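Local structure of Lin1840 protein (Listeria innocua serovar 6a, 4ZO9) at residues V87-V92 against H131-S136; F135-D140 against M186-K191; K191-Y196 against K232-A237; S269-V274 against L300-T305. The protein probably acts as a family 3 beta-glucosidase, hydrolysing terminal, non-reducing beta-D-glucosyl residues and releasing beta-D-glucose. The protein carries 2 engineered substitutions. All coordinates share one frame; numbering follows the deposited sequence.

How the interactions relate
One barrel builds a sugar pocket from the ends of its strands. Interaction 1 pairs strands 87-90 and 133-134. Interaction 2 carries the chain after 133-134 onto strand 187-193, and interaction 3 joins that strand to 233-236. Interaction 4, last in sequence, brings the outermost strands 267-268 and 301-302 together, closing the barrel. All lie in the glycosyl hydrolase family 3 N-terminal domain and reach one parallel sheet. Centres of interactions 1 and 2 are about 9 Å apart, those of 2 and 3 about 8 Å, those of 1 and 4 about 15 Å. Phe-135, Lys-191 and Met-235 stitch them together, and every contact touches the same beta-glucose.

Interaction 1: V87-V92 against H131-S136; sequences VFMADV and HHVTFS. With BGC (beta-D-glucopyranose), chain C.
Met-89 and Phe-135 meet at about a right angle: the methionine chain, extended beyond CG, crosses the far end of the phenyl ring, with CB 3.4 Å from Phe-135 CZ and the sulfur set obliquely to the ring in a Met-aromatic contact. Val-133 lies alongside the same methionine, both side chains pointing the same way, and Met-89 CG rests 3.8 Å from Val-133 CB. On the other face of the sheet Ala-90 CB sits over the His-131 imidazole, 3.9 Å from its centroid. A water in the plane of that imidazole donates to Met-89 O and meets His-131 ND1, while Tyr-96 holds the ring's NE2. These are neighbouring parallel strands of a TIM-type barrel, and the backbone shows it: Ala-90 N donates to Val-133 O and Ala-90 O receives Phe-135 N, whereas Phe-88 O is gripped by two donors, His-132 N at 2.8 Å and Val-133 N at 3.3 Å. At the end of its strand Thr-134 turns OG1 opposite its own backbone N (chi1 -176°), which brings the hydroxyl across to donate to Val-92 O at 2.7 Å. Asp-91 starts away from the partner strand but bends back, placing OD1 at the edge of the Phe-135 ring, 3.3 Å from CD2, with carboxylate and ring planes 55° apart. The same OD1 accepts the O4 hydroxyl of the bound beta-glucose at 2.8 Å.

Interaction 2: F135-D140 against M186-K191; sequences FSPMLD and MAACVK. With BGC (beta-D-glucopyranose), chain C.
Lys-191, on strand 187-193 of the TIM-type barrel, reaches over Phe-135 and the chain that follows it, its amino group ending at the bound sugar. CB leans on Met-235 of the next strand. With chi1 at 77°, Lys-191 CG tucks between the backbone N and the carbonyl carbon and faces the opposing loop, 4.1 Å from Met-138 CA. From there the chain is fully extended: Lys-191 CD passes 3.3 Å from Phe-135 O, and CE runs on beside the same oxygen and the sugar. At the tip Lys-191 NZ is held by three acceptors, donating to Phe-135 O at 2.8 Å and to O4 and O3 of the beta-glucose at 2.9 and 3.0 Å. Asp-91 adds a long, weak ion pair. Behind the lysine, Cys-189 brings CB and SG to the edge of the Phe-135 ring, the sulfur 4.1 Å from CD1. The loop itself turns through a cis peptide before Pro-137, and on the side away from the sugar the side chains of Leu-139 and Val-190 cross obliquely, CD1 of the leucine 3.9 Å from CG1 of the valine, against helix 221-228. Two backbone bonds then fix Lys-191 at its root. Its N donates to Pro-137 O, and its O lies almost straight ahead of Leu-139 N, 2.8 Å away with an angle of 172° at the hydrogen.

Interaction 3: K191-Y196 against K232-A237; sequences KHFAAY and KLVMTA. With BGC (beta-D-glucopyranose), chain C.
His-192 and Met-235 lie side by side, pointing the same way toward the beta-glucose, with Met-235 SD 4.0 Å from His-192 CD2. The imidazole meets the sugar in its own plane: NE2 and O3 are 2.9 Å apart in a nearly straight hydrogen bond that either could donate. Met-235, bent at its last torsion, lays its CE methyl 3.4 Å from O4 of the beta-glucose. One shell out, the imidazole is clamped on both faces. Lys-191 CG sits over the centre of one, while Tyr-196 directs the CE2 edge of its ring at the other, 3.7 Å above the plane. Asp-140 bonds ND1, which together with the clamp fixes the rotation of the ring, and the tyrosine hydroxyl is tied to Arg-149, which also hydrogen-bonds the glucose. Further back, Ala-237 CB packs 3.7 Å from His-192 CB. The strands are joined by Phe-193 N, which donates to Met-235 O at 2.6 Å, and by Ala-237 N, which reaches Phe-193 O from above its carbonyl plane. Cis peptides before His-192 and before Ala-194 bracket this short piece of chain. Phe-193 goes the other way: its CB meets Val-234 CG1 at 3.7 Å and its ring packs on helix 250-260. Sugar-binding groups inward and apolar packing against a helix outward are the arrangement of the C-terminal strand ends of a TIM-type barrel, here lining the glucose pocket.

Interaction 4: S269-V274 against L300-T305; sequences SAWGAV and LEMMTT. Engineered in segment 269-274: Ala-270 (natural residue Asp). With GLC (alpha-D-glucopyranose), chain B; BGC (beta-D-glucopyranose), chain G; BGC (beta-D-glucopyranose), chain C.
At the mouth of the TIM-type barrel, where strands 267-268 and 301-302 give way to loops, Trp-271 lies alongside Met-303 and makes one wall of the sugar site. Met-303 CB stands over the six-membered ring, 3.8 Å from its centroid, in a CH-pi contact, and Met-303 CG comes 3.5 Å from Trp-271 CH2. The opposite face of the indole is covered by the outer glucose, modelled as overlapping alpha and beta forms and joined through its O3 to C1 of the inner beta-glucose, a beta-1,3 linkage; Arg-572 of the second subunit also binds it. Met-302 packs beside the base of the indole: its sulfur lies 3.6 Å from Trp-271 CB, obliquely beside the five-membered ring, and its methyl end touches C6 of the inner beta-glucose. The tryptophan sits in a type II turn from the engineered Ala-270 to Ala-273, with Gly-272 in the position of positive phi (70°). Gly-272 N anchors the turn by donating to Met-302 O at 3.0 Å. Ser-269 secures its start: the backbone N donates to Leu-300 O, while OG accepts from Met-302 N at 2.9 Å and donates to Ala-270 O at 2.7 Å. A water donates to Ser-269 OG and Thr-304 OG1 and accepts from Val-274 N. Behind it Glu-301, crossed at about a right angle by Val-274, accepts from Thr-304 OG1 and the backbone at the start of helix 306-316. An aromatic ring laid against a sugar is a familiar element of glycosidase binding clefts; here it is carried on a loop at the C-terminal strand ends of the barrel.

Interaction 1: V87-V92 against H131-S136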
# COMPACT_ATOMS: atom_id res chain seq x y z
N VAL A 87 0.45 -39.82 6.43
CA VAL A 87 1.44 -39.03 5.69
C VAL A 87 2.04 -37.98 6.67
O VAL A 87 1.29 -37.32 7.44
CB VAL A 87 0.87 -38.40 4.39
CG1 VAL A 87 -0.32 -37.51 4.69
CG2 VAL A 87 1.95 -37.64 3.65
N PHE A 88 3.38 -37.95 6.71
CA PHE A 88 4.19 -37.02 7.50
C PHE A 88 4.68 -35.82 6.71
O PHE A 88 5.38 -35.96 5.69
CB PHE A 88 5.38 -37.73 8.07
CG PHE A 88 5.00 -38.70 9.15
CD1 PHE A 88 4.32 -39.88 8.83
CD2 PHE A 88 5.28 -38.44 10.45
CE1 PHE A 88 3.94 -40.75 9.83
CE2 PHE A 88 4.90 -39.32 11.46
CZ PHE A 88 4.23 -40.46 11.14
N MET A 89 4.33 -34.63 7.20
CA MET A 89 4.69 -33.36 6.53
C MET A 89 5.55 -32.46 7.42
O MET A 89 5.52 -32.56 8.67
CB MET A 89 3.43 -32.63 6.07
CG MET A 89 2.40 -33.51 5.36
SD MET A 89 1.30 -32.48 4.36
CE MET A 89 0.09 -33.75 3.96
N ALA A 90 6.39 -31.63 6.78
CA ALA A 90 7.22 -30.70 7.57
C ALA A 90 7.63 -29.43 6.82
O ALA A 90 7.66 -29.38 5.61
CB ALA A 90 8.47 -31.41 8.05
N ASP A 91 8.06 -28.45 7.58
CA ASP A 91 8.67 -27.24 7.05
C ASP A 91 10.20 -27.41 6.78
O ASP A 91 11.01 -27.31 7.69
CB ASP A 91 8.43 -26.09 8.04
CG ASP A 91 6.97 -25.68 8.11
OD1 ASP A 91 6.45 -25.27 7.06
OD2 ASP A 91 6.34 -25.70 9.18
N VAL A 92 10.56 -27.73 5.54
CA VAL A 92 11.96 -27.74 5.10
C VAL A 92 11.99 -26.64 4.05
O VAL A 92 11.60 -26.80 2.90
CB VAL A 92 12.41 -29.14 4.60
CG1 VAL A 92 13.92 -29.22 4.52
CG2 VAL A 92 11.85 -30.24 5.56
N HIS A 131 10.39 -37.68 6.78
CA HIS A 131 9.39 -36.75 6.29
C HIS A 131 9.04 -37.02 4.83
O HIS A 131 9.92 -37.26 4.02
CB HIS A 131 9.86 -35.28 6.43
CG HIS A 131 10.32 -34.91 7.80
ND1 HIS A 131 9.46 -34.80 8.89
CD2 HIS A 131 11.55 -34.62 8.26
CE1 HIS A 131 10.15 -34.45 9.94
NE2 HIS A 131 11.42 -34.32 9.59
N HIS A 132 7.75 -36.94 4.48
CA HIS A 132 7.28 -37.26 3.13
C HIS A 132 7.02 -36.03 2.25
O HIS A 132 7.06 -36.12 1.00
CB HIS A 132 5.98 -38.05 3.21
CG HIS A 132 6.06 -39.25 4.08
ND1 HIS A 132 4.99 -39.70 4.82
CD2 HIS A 132 7.07 -40.12 4.33
CE1 HIS A 132 5.33 -40.80 5.47
NE2 HIS A 132 6.59 -41.06 5.21
N VAL A 133 6.67 -34.92 2.89
CA VAL A 133 6.25 -33.69 2.24
C VAL A 133 6.95 -32.51 2.93
O VAL A 133 7.01 -32.45 4.17
CB VAL A 133 4.72 -33.39 2.40
CG1 VAL A 133 4.33 -32.11 1.65
CG2 VAL A 133 3.85 -34.51 1.89
N THR A 134 7.45 -31.57 2.12
CA THR A 134 7.87 -30.30 2.67
C THR A 134 6.93 -29.14 2.32
O THR A 134 6.41 -29.10 1.24
CB THR A 134 9.28 -29.93 2.26
OG1 THR A 134 9.64 -28.70 2.94
CG2 THR A 134 9.39 -29.78 0.75
N PHE A 135 6.74 -28.20 3.26
CA PHE A 135 5.92 -27.02 2.98
C PHE A 135 6.78 -25.92 2.35
O PHE A 135 7.00 -24.89 2.94
CB PHE A 135 5.19 -26.49 4.21
CG PHE A 135 4.31 -27.50 4.91
CD1 PHE A 135 3.31 -28.17 4.22
CD2 PHE A 135 4.52 -27.80 6.25
CE1 PHE A 135 2.47 -29.06 4.84
CE2 PHE A 135 3.66 -28.64 6.91
CZ PHE A 135 2.62 -29.30 6.19
N SER A 136 7.24 -26.22 1.15
CA SER A 136 8.08 -25.38 0.30
C SER A 136 7.89 -25.82 -1.18
O SER A 136 7.61 -26.98 -1.46
CB SER A 136 9.54 -25.53 0.74
OG SER A 136 10.45 -24.89 -0.14
C2 BGC C . 3.13 -21.25 8.58
C3 BGC C . 3.18 -22.02 7.26
C4 BGC C . 3.64 -23.42 7.58
C5 BGC C . 2.45 -24.17 8.21
C6 BGC C . 2.92 -25.47 8.84
C1 BGC C . 2.28 -22.04 9.63
O2 BGC C . 2.60 -19.94 8.39
O3 BGC C . 4.09 -21.42 6.35
O4 BGC C . 4.05 -24.04 6.42
O5 BGC C . 1.69 -23.29 9.16
O6 BGC C . 3.71 -25.12 9.96
O HOH W 1 6.61 -34.76 9.93

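Interaction 2: F135-D140 against M186-K191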
# COMPACT_ATOMS: atom_id res chain seq x y z
N PHE A 135 6.74 -28.20 3.26
CA PHE A 135 5.92 -27.02 2.98
C PHE A 135 6.78 -25.92 2.35
O PHE A 135 7.00 -24.89 2.94
CB PHE A 135 5.19 -26.49 4.21
CG PHE A 135 4.31 -27.50 4.91
CD1 PHE A 135 3.31 -28.17 4.22
CD2 PHE A 135 4.52 -27.80 6.25
CE1 PHE A 135 2.47 -29.06 4.84
CE2 PHE A 135 3.66 -28.64 6.91
CZ PHE A 135 2.62 -29.30 6.19
N SER A 136 7.24 -26.22 1.15
CA SER A 136 8.08 -25.38 0.30
C SER A 136 7.89 -25.82 -1.18
O SER A 136 7.61 -26.98 -1.46
CB SER A 136 9.54 -25.53 0.74
OG SER A 136 10.45 -24.89 -0.14
N PRO A 137 8.10 -24.92 -2.15
CA PRO A 137 8.51 -23.52 -2.10
C PRO A 137 7.43 -22.51 -1.63
O PRO A 137 6.22 -22.66 -1.86
CB PRO A 137 8.87 -23.25 -3.53
CG PRO A 137 7.86 -24.05 -4.29
CD PRO A 137 7.76 -25.32 -3.51
N MET A 138 7.90 -21.48 -0.92
CA MET A 138 7.08 -20.30 -0.66
C MET A 138 7.20 -19.33 -1.86
O MET A 138 8.30 -18.78 -2.17
CB MET A 138 7.51 -19.67 0.67
CG MET A 138 6.73 -18.43 1.14
SD MET A 138 7.09 -16.86 0.31
CE MET A 138 6.40 -15.82 1.62
N LEU A 139 6.06 -19.08 -2.50
CA LEU A 139 6.00 -18.34 -3.81
C LEU A 139 5.25 -17.02 -3.79
O LEU A 139 4.83 -16.52 -4.84
CB LEU A 139 5.43 -19.26 -4.92
CG LEU A 139 6.29 -20.50 -5.20
CD1 LEU A 139 5.68 -21.39 -6.29
CD2 LEU A 139 7.73 -20.10 -5.57
N ASP A 140 5.11 -16.44 -2.59
CA ASP A 140 4.45 -15.17 -2.44
C ASP A 140 5.34 -14.01 -2.96
O ASP A 140 6.42 -13.75 -2.44
CB ASP A 140 4.03 -15.01 -0.95
CG ASP A 140 3.29 -16.24 -0.42
OD1 ASP A 140 2.59 -16.93 -1.20
OD2 ASP A 140 3.39 -16.52 0.77
N MET A 186 11.04 -36.06 -2.14
CA MET A 186 9.80 -35.89 -1.35
C MET A 186 8.82 -34.99 -2.07
O MET A 186 9.18 -34.32 -3.01
CB MET A 186 10.11 -35.30 0.02
CG MET A 186 10.55 -33.84 0.02
SD MET A 186 11.42 -33.33 1.51
CE MET A 186 10.32 -33.82 2.82
N ALA A 187 7.58 -34.99 -1.62
CA ALA A 187 6.54 -34.15 -2.21
C ALA A 187 6.75 -32.70 -1.75
O ALA A 187 7.16 -32.42 -0.62
CB ALA A 187 5.14 -34.63 -1.85
N ALA A 188 6.51 -31.79 -2.68
CA ALA A 188 6.57 -30.37 -2.43
C ALA A 188 5.15 -29.88 -2.33
O ALA A 188 4.23 -30.44 -2.98
CB ALA A 188 7.30 -29.64 -3.55
N CYS A 189 4.99 -28.85 -1.50
CA CYS A 189 3.77 -28.14 -1.27
C CYS A 189 3.98 -26.65 -1.50
O CYS A 189 4.60 -25.95 -0.69
CB CYS A 189 3.32 -28.29 0.17
SG CYS A 189 1.72 -27.54 0.52
N VAL A 190 3.45 -26.18 -2.61
CA VAL A 190 3.44 -24.73 -2.93
C VAL A 190 2.66 -23.94 -1.87
O VAL A 190 1.60 -24.40 -1.42
CB VAL A 190 2.82 -24.55 -4.36
CG1 VAL A 190 2.56 -23.09 -4.72
CG2 VAL A 190 3.76 -25.13 -5.40
N LYS A 191 3.16 -22.79 -1.44
CA LYS A 191 2.41 -21.97 -0.46
C LYS A 191 2.73 -20.49 -0.73
O LYS A 191 3.67 -20.20 -1.47
CB LYS A 191 2.70 -22.42 1.00
CG LYS A 191 4.02 -21.99 1.56
CD LYS A 191 4.45 -22.83 2.76
CE LYS A 191 5.54 -22.11 3.52
NZ LYS A 191 6.06 -22.90 4.64
C2 BGC C . 3.13 -21.25 8.58
C3 BGC C . 3.18 -22.02 7.26
C4 BGC C . 3.64 -23.42 7.58
C5 BGC C . 2.45 -24.17 8.21
C6 BGC C . 2.92 -25.47 8.84
C1 BGC C . 2.28 -22.04 9.63
O2 BGC C . 2.60 -19.94 8.39
O3 BGC C . 4.09 -21.42 6.35
O4 BGC C . 4.05 -24.04 6.42
O5 BGC C . 1.69 -23.29 9.16
O6 BGC C . 3.71 -25.12 9.96

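Interaction 3: K191-Y196 against K232-A237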
# COMPACT_ATOMS: atom_id res chain seq x y z
N LYS A 191 3.16 -22.79 -1.44
CA LYS A 191 2.41 -21.97 -0.46
C LYS A 191 2.73 -20.49 -0.73
O LYS A 191 3.67 -20.20 -1.47
CB LYS A 191 2.70 -22.42 1.00
CG LYS A 191 4.02 -21.99 1.56
CD LYS A 191 4.45 -22.83 2.76
CE LYS A 191 5.54 -22.11 3.52
NZ LYS A 191 6.06 -22.90 4.64
N HIS A 192 1.95 -19.54 -0.25
CA HIS A 192 0.64 -19.71 0.40
C HIS A 192 -0.40 -19.24 -0.60
O HIS A 192 -0.36 -18.08 -1.00
CB HIS A 192 0.58 -18.78 1.63
CG HIS A 192 1.64 -19.09 2.64
ND1 HIS A 192 2.91 -18.56 2.56
CD2 HIS A 192 1.63 -19.87 3.74
CE1 HIS A 192 3.65 -19.05 3.55
NE2 HIS A 192 2.89 -19.83 4.29
N PHE A 193 -1.32 -20.10 -1.05
CA PHE A 193 -2.29 -19.67 -2.15
C PHE A 193 -3.40 -18.75 -1.59
O PHE A 193 -4.23 -19.22 -0.81
CB PHE A 193 -2.93 -20.91 -2.80
CG PHE A 193 -3.35 -20.71 -4.26
CD1 PHE A 193 -2.40 -20.51 -5.24
CD2 PHE A 193 -4.69 -20.72 -4.61
CE1 PHE A 193 -2.75 -20.29 -6.56
CE2 PHE A 193 -5.06 -20.55 -5.91
CZ PHE A 193 -4.09 -20.30 -6.89
N ALA A 194 -3.47 -17.45 -1.92
CA ALA A 194 -2.59 -16.70 -2.80
C ALA A 194 -2.42 -15.25 -2.32
O ALA A 194 -3.29 -14.71 -1.63
CB ALA A 194 -3.17 -16.69 -4.22
N ALA A 195 -1.31 -14.63 -2.74
CA ALA A 195 -1.06 -13.17 -2.64
C ALA A 195 -0.82 -12.66 -1.20
O ALA A 195 -1.03 -11.52 -0.91
CB ALA A 195 -2.18 -12.35 -3.28
N TYR A 196 -0.33 -13.54 -0.36
CA TYR A 196 -0.14 -13.30 1.09
C TYR A 196 0.88 -12.19 1.35
O TYR A 196 0.75 -11.44 2.34
CB TYR A 196 0.31 -14.70 1.73
CG TYR A 196 0.65 -14.79 3.17
CD1 TYR A 196 0.03 -14.04 4.13
CD2 TYR A 196 1.52 -15.75 3.62
CE1 TYR A 196 0.33 -14.18 5.49
CE2 TYR A 196 1.81 -15.92 4.95
CZ TYR A 196 1.25 -15.10 5.88
OH TYR A 196 1.55 -15.20 7.19
N LYS A 232 3.15 -31.41 -5.80
CA LYS A 232 2.11 -32.34 -5.42
C LYS A 232 1.01 -31.75 -4.60
O LYS A 232 -0.14 -32.15 -4.77
CB LYS A 232 2.69 -33.56 -4.69
CG LYS A 232 3.36 -34.50 -5.66
CD LYS A 232 2.29 -35.28 -6.42
CE LYS A 232 2.92 -36.33 -7.30
NZ LYS A 232 1.78 -36.87 -8.05
N LEU A 233 1.36 -30.86 -3.67
CA LEU A 233 0.34 -30.18 -2.82
C LEU A 233 0.36 -28.64 -2.99
O LEU A 233 1.33 -28.06 -3.42
CB LEU A 233 0.58 -30.48 -1.34
CG LEU A 233 0.50 -31.94 -0.90
CD1 LEU A 233 1.76 -32.71 -1.30
CD2 LEU A 233 0.24 -32.01 0.60
N VAL A 234 -0.72 -28.00 -2.57
CA VAL A 234 -0.81 -26.56 -2.42
C VAL A 234 -1.34 -26.22 -1.05
O VAL A 234 -2.24 -26.89 -0.57
CB VAL A 234 -1.75 -25.93 -3.50
CG1 VAL A 234 -1.91 -24.42 -3.33
CG2 VAL A 234 -1.22 -26.23 -4.89
N MET A 235 -0.82 -25.18 -0.43
CA MET A 235 -1.33 -24.72 0.90
C MET A 235 -2.09 -23.37 0.76
O MET A 235 -1.65 -22.49 0.00
CB MET A 235 -0.19 -24.65 1.94
CG MET A 235 -0.63 -24.18 3.32
SD MET A 235 0.73 -23.75 4.43
CE MET A 235 1.45 -25.41 4.66
N THR A 236 -3.22 -23.21 1.48
CA THR A 236 -4.01 -21.99 1.40
C THR A 236 -3.26 -20.90 2.16
O THR A 236 -2.35 -21.20 2.99
CB THR A 236 -5.39 -22.13 2.05
OG1 THR A 236 -5.24 -22.30 3.48
CG2 THR A 236 -6.18 -23.31 1.49
N ALA A 237 -3.64 -19.64 1.89
CA ALA A 237 -3.12 -18.51 2.59
C ALA A 237 -4.05 -17.98 3.75
O ALA A 237 -5.27 -18.13 3.71
CB ALA A 237 -2.88 -17.41 1.56
C2 BGC C . 3.13 -21.25 8.58
C3 BGC C . 3.18 -22.02 7.26
C4 BGC C . 3.64 -23.42 7.58
C5 BGC C . 2.45 -24.17 8.21
C6 BGC C . 2.92 -25.47 8.84
C1 BGC C . 2.28 -22.04 9.63
O2 BGC C . 2.60 -19.94 8.39
O3 BGC C . 4.09 -21.42 6.35
O4 BGC C . 4.05 -24.04 6.42
O5 BGC C . 1.69 -23.29 9.16
O6 BGC C . 3.71 -25.12 9.96

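Interaction 4: S269-V274 against L300-T305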
# COMPACT_ATOMS: atom_id res chain seq x y z
N SER A 269 -4.80 -26.70 4.47
CA SER A 269 -4.98 -25.38 5.02
C SER A 269 -3.70 -24.91 5.61
O SER A 269 -2.94 -25.71 6.07
CB SER A 269 -6.06 -25.37 6.12
OG SER A 269 -5.57 -25.75 7.40
N ALA A 270 -3.46 -23.61 5.63
CA ALA A 270 -2.40 -23.14 6.51
C ALA A 270 -2.87 -23.41 7.93
O ALA A 270 -4.05 -23.61 8.19
CB ALA A 270 -2.12 -21.67 6.36
N TRP A 271 -1.95 -23.34 8.86
CA TRP A 271 -2.24 -23.66 10.24
C TRP A 271 -3.43 -22.89 10.82
O TRP A 271 -3.35 -21.67 10.97
CB TRP A 271 -1.03 -23.40 11.10
CG TRP A 271 -1.31 -23.74 12.51
CD1 TRP A 271 -2.23 -23.14 13.34
CD2 TRP A 271 -0.69 -24.76 13.30
NE1 TRP A 271 -2.21 -23.73 14.58
CE2 TRP A 271 -1.26 -24.71 14.58
CE3 TRP A 271 0.31 -25.68 13.06
CZ2 TRP A 271 -0.88 -25.57 15.61
CZ3 TRP A 271 0.71 -26.54 14.12
CH2 TRP A 271 0.11 -26.48 15.34
N GLY A 272 -4.49 -23.61 11.20
CA GLY A 272 -5.68 -23.00 11.76
C GLY A 272 -6.55 -22.19 10.80
O GLY A 272 -7.63 -21.75 11.21
N ALA A 273 -6.12 -22.00 9.55
CA ALA A 273 -6.82 -21.11 8.66
C ALA A 273 -8.32 -21.47 8.42
O ALA A 273 -9.14 -20.58 8.08
CB ALA A 273 -6.07 -21.06 7.35
N VAL A 274 -8.66 -22.76 8.58
CA VAL A 274 -10.06 -23.19 8.44
C VAL A 274 -10.92 -22.55 9.54
O VAL A 274 -11.94 -21.91 9.23
CB VAL A 274 -10.22 -24.74 8.42
CG1 VAL A 274 -11.69 -25.14 8.59
CG2 VAL A 274 -9.65 -25.32 7.16
N LEU A 300 -7.67 -30.88 3.72
CA LEU A 300 -6.85 -31.28 4.89
C LEU A 300 -6.74 -30.09 5.84
O LEU A 300 -6.16 -29.06 5.50
CB LEU A 300 -5.47 -31.83 4.45
CG LEU A 300 -4.64 -32.43 5.58
CD1 LEU A 300 -5.32 -33.49 6.45
CD2 LEU A 300 -3.32 -32.99 5.10
N GLU A 301 -7.38 -30.21 6.99
CA GLU A 301 -7.45 -29.14 7.96
C GLU A 301 -6.25 -29.26 8.91
O GLU A 301 -6.17 -30.23 9.63
CB GLU A 301 -8.77 -29.23 8.76
CG GLU A 301 -8.93 -28.05 9.74
CD GLU A 301 -10.26 -27.99 10.44
OE1 GLU A 301 -11.12 -28.89 10.25
OE2 GLU A 301 -10.41 -27.04 11.21
N MET A 302 -5.36 -28.27 8.90
CA MET A 302 -4.17 -28.32 9.72
C MET A 302 -4.42 -27.86 11.16
O MET A 302 -4.57 -26.65 11.42
CB MET A 302 -3.05 -27.48 9.12
CG MET A 302 -1.73 -27.48 9.90
SD MET A 302 -0.49 -26.40 9.18
CE MET A 302 -0.02 -27.29 7.73
N MET A 303 -4.47 -28.84 12.08
CA MET A 303 -4.53 -28.60 13.54
C MET A 303 -5.72 -27.81 14.12
O MET A 303 -5.65 -27.28 15.20
CB MET A 303 -3.23 -27.98 14.01
CG MET A 303 -2.18 -28.99 14.41
SD MET A 303 -2.69 -30.10 15.76
CE MET A 303 -2.31 -29.11 17.20
N THR A 304 -6.84 -27.74 13.39
CA THR A 304 -8.11 -27.30 14.02
C THR A 304 -9.17 -28.38 13.79
O THR A 304 -8.91 -29.32 13.08
CB THR A 304 -8.60 -25.91 13.55
OG1 THR A 304 -8.44 -25.78 12.14
CG2 THR A 304 -7.81 -24.81 14.24
N THR A 305 -10.35 -28.21 14.36
CA THR A 305 -11.27 -29.31 14.47
C THR A 305 -12.60 -29.06 13.79
O THR A 305 -13.57 -29.72 14.14
CB THR A 305 -11.59 -29.53 15.94
OG1 THR A 305 -12.09 -28.32 16.44
CG2 THR A 305 -10.36 -29.88 16.71
C1 GLC B . 1.47 -20.94 13.89
C2 GLC B . 2.04 -20.81 12.55
C3 GLC B . 2.31 -22.23 12.04
C4 GLC B . 3.17 -22.99 13.07
C5 GLC B . 2.56 -22.89 14.47
C6 GLC B . 3.48 -23.25 15.55
O1 GLC B . 0.32 -21.74 13.74
O2 GLC B . 1.09 -20.10 11.77
O3 GLC B . 3.07 -22.25 10.78
O4 GLC B . 3.26 -24.36 12.64
O5 GLC B . 2.46 -21.53 14.76
O6 GLC B . 3.80 -24.57 15.27
C2 BGC G . 1.92 -20.93 12.59
C3 BGC G . 2.29 -22.31 12.05
C4 BGC G . 3.10 -23.08 13.09
C5 BGC G . 2.63 -22.94 14.54
C6 BGC G . 3.77 -23.27 15.47
C1 BGC G . 1.29 -21.07 13.96
O1 BGC G . 0.89 -19.78 14.41
O2 BGC G . 1.00 -20.23 11.75
O3 BGC G . 3.05 -22.24 10.82
O4 BGC G . 3.08 -24.47 12.75
O5 BGC G . 2.25 -21.62 14.86
O6 BGC G . 4.22 -24.56 15.08
C2 BGC C . 3.13 -21.25 8.58
C3 BGC C . 3.18 -22.02 7.26
C4 BGC C . 3.64 -23.42 7.58
C5 BGC C . 2.45 -24.17 8.21
C6 BGC C . 2.92 -25.47 8.84
C1 BGC C . 2.28 -22.04 9.63
O2 BGC C . 2.60 -19.94 8.39
O3 BGC C . 4.09 -21.42 6.35
O4 BGC C . 4.05 -24.04 6.42
O5 BGC C . 1.69 -23.29 9.16
O6 BGC C . 3.71 -25.12 9.96
O HOH W 2 -7.21 -25.04 9.93